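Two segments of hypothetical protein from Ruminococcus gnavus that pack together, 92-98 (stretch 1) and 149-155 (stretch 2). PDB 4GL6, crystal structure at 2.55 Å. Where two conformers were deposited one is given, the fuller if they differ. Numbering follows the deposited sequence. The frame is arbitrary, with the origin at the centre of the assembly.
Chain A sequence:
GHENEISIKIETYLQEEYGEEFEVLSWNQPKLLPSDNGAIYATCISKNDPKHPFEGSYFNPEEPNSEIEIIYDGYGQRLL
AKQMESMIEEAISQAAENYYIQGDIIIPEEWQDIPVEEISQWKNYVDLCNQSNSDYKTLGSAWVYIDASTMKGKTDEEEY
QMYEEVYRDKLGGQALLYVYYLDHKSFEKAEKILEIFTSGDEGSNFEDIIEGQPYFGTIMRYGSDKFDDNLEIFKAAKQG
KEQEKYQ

Stretch 1 (92-98) ISQAAEN
Stretch 2 (149-155) STMKGKT

Stretch 1 continues a helix that begins earlier in the chain, and Ala 96 N donates to Ile 92 O (3.0 Å). From the helical values of Ile 92 (phi/psi -61/-38), the backbone opens to an extended conformation at Ala 96 (-145/165), then passes through Glu 97 (-91/-50) to Asn 98 (-104/133). Stretch 2 has no regular helix or strand; Thr 150 (-104/34) leads into an extended Met 151 (-70/146), followed by Lys 152 (-95/17), Gly 153 at positive phi (65/27) and Lys 154 (-82/135).

The two extended residues, Ala 96 and Met 151, form a single beta bridge, their CA atoms 4.2 Å apart. The chains run antiparallel here: Lys 152 N donates to Ala 95 O (2.8 Å, 170° at the hydrogen), and Glu 97 N to Thr 150 O (2.9 Å, 149°). The same acceptors also receive CA-H...O contacts, Met 151 CA to Ala 95 O at 3.5 Å and Ala 96 CA to Thr 150 O at 3.3 Å, so each carbonyl serves two neighbouring donors.

Thr 150 (chi1 p) points toward stretch 1 and extends the pairing through its side chain, OG1 accepting from Asn 98 N at 3.2 Å. Met 151, a selenomethionine with all three chi angles m, directs its CA-to-CB bond away, yet its end returns to place SE 4.3 Å from Ala 96 CB. The CA-to-CB bond of Lys 152 (chi1 m, then t throughout) points toward stretch 1: CE packs 3.5 Å from Glu 97 CG, and NZ makes a weak hydrogen bond to Ser 93 O (3.3 Å). Lys 154, with chi1 at -103° and the remaining angles t, brings NZ to 2.8 Å from Gln 94 OE1, but the angle is too poor for a hydrogen bond. Together the stretches bury 533 Å².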

# COMPACT_ATOMS: atom_id res chain seq x y z
N ILE A 92 1.01 -13.54 -7.37
CA ILE A 92 1.82 -12.76 -8.32
C ILE A 92 3.18 -13.39 -8.62
O ILE A 92 3.62 -13.37 -9.78
CB ILE A 92 2.00 -11.28 -7.87
CG1 ILE A 92 0.65 -10.53 -7.82
CG2 ILE A 92 2.96 -10.51 -8.79
CD1 ILE A 92 -0.08 -10.33 -9.14
N SER A 93 3.82 -13.97 -7.61
CA SER A 93 5.15 -14.61 -7.79
C SER A 93 5.14 -15.82 -8.71
O SER A 93 6.20 -16.20 -9.21
CB SER A 93 5.75 -15.00 -6.46
OG SER A 93 4.89 -15.91 -5.80
N GLN A 94 3.96 -16.44 -8.86
CA GLN A 94 3.78 -17.58 -9.77
C GLN A 94 3.44 -17.11 -11.19
O GLN A 94 3.62 -17.86 -12.15
CB GLN A 94 2.68 -18.52 -9.26
CG GLN A 94 2.90 -19.13 -7.89
CD GLN A 94 1.99 -20.33 -7.63
OE1 GLN A 94 2.34 -21.46 -7.97
NE2 GLN A 94 0.84 -20.08 -7.02
N ALA A 95 2.95 -15.87 -11.33
CA ALA A 95 2.58 -15.26 -12.62
C ALA A 95 3.72 -14.53 -13.35
O ALA A 95 3.76 -14.55 -14.59
CB ALA A 95 1.43 -14.29 -12.39
N ALA A 96 4.60 -13.85 -12.59
CA ALA A 96 5.75 -13.09 -13.15
C ALA A 96 7.00 -13.13 -12.25
O ALA A 96 6.88 -13.52 -11.09
CB ALA A 96 5.35 -11.65 -13.41
N GLU A 97 8.17 -12.76 -12.80
CA GLU A 97 9.44 -12.76 -12.03
C GLU A 97 9.68 -11.41 -11.35
O GLU A 97 10.01 -11.38 -10.17
CB GLU A 97 10.66 -13.08 -12.89
CG GLU A 97 10.61 -14.43 -13.60
CD GLU A 97 11.76 -14.63 -14.59
OE1 GLU A 97 12.83 -14.01 -14.44
OE2 GLU A 97 11.60 -15.43 -15.54
N ASN A 98 9.57 -10.33 -12.13
CA ASN A 98 9.73 -8.95 -11.63
C ASN A 98 8.40 -8.25 -11.48
O ASN A 98 7.57 -8.27 -12.39
CB ASN A 98 10.58 -8.08 -12.56
CG ASN A 98 12.04 -8.16 -12.25
OD1 ASN A 98 12.63 -7.15 -11.85
ND2 ASN A 98 12.61 -9.37 -12.35
N SER A 149 7.48 -8.38 -19.57
CA SER A 149 8.49 -9.19 -20.26
C SER A 149 8.85 -10.48 -19.49
O SER A 149 9.27 -11.46 -20.10
CB SER A 149 9.77 -8.38 -20.49
OG SER A 149 10.40 -8.05 -19.26
N THR A 150 8.64 -10.47 -18.17
CA THR A 150 9.00 -11.57 -17.28
C THR A 150 7.81 -12.43 -16.82
O THR A 150 7.83 -12.91 -15.68
CB THR A 150 9.74 -10.99 -16.05
OG1 THR A 150 8.81 -10.28 -15.22
CG2 THR A 150 10.88 -10.06 -16.48
N MSE A 151 6.79 -12.64 -17.67
CA MSE A 151 5.64 -13.52 -17.30
C MSE A 151 6.13 -14.97 -17.26
O MSE A 151 6.99 -15.35 -18.05
CB MSE A 151 4.47 -13.46 -18.31
CG MSE A 151 3.85 -12.12 -18.54
SE MSE A 151 3.10 -11.24 -17.00
CE MSE A 151 1.65 -12.48 -16.53
N LYS A 152 5.57 -15.78 -16.35
CA LYS A 152 5.95 -17.19 -16.18
C LYS A 152 5.07 -18.20 -16.95
O LYS A 152 5.09 -19.40 -16.66
CB LYS A 152 6.02 -17.54 -14.67
CG LYS A 152 7.18 -16.88 -13.94
CD LYS A 152 7.36 -17.38 -12.51
CE LYS A 152 8.68 -16.89 -11.93
NZ LYS A 152 8.96 -17.40 -10.56
N GLY A 153 4.32 -17.72 -17.95
CA GLY A 153 3.49 -18.61 -18.78
C GLY A 153 2.31 -19.35 -18.15
O GLY A 153 1.95 -20.43 -18.63
N LYS A 154 1.75 -18.80 -17.08
CA LYS A 154 0.51 -19.33 -16.48
C LYS A 154 -0.59 -18.73 -17.36
O LYS A 154 -0.50 -17.57 -17.73
CB LYS A 154 0.40 -19.01 -14.96
CG LYS A 154 0.72 -20.26 -14.13
CD LYS A 154 0.86 -20.13 -12.62
CE LYS A 154 1.00 -21.54 -12.01
NZ LYS A 154 1.28 -21.53 -10.54
N THR A 155 -1.59 -19.53 -17.75
CA THR A 155 -2.66 -19.05 -18.65
C THR A 155 -3.46 -17.95 -17.96
O THR A 155 -3.47 -17.86 -16.72
CB THR A 155 -3.64 -20.17 -19.09
OG1 THR A 155 -4.34 -20.69 -17.96
CG2 THR A 155 -2.92 -21.34 -19.82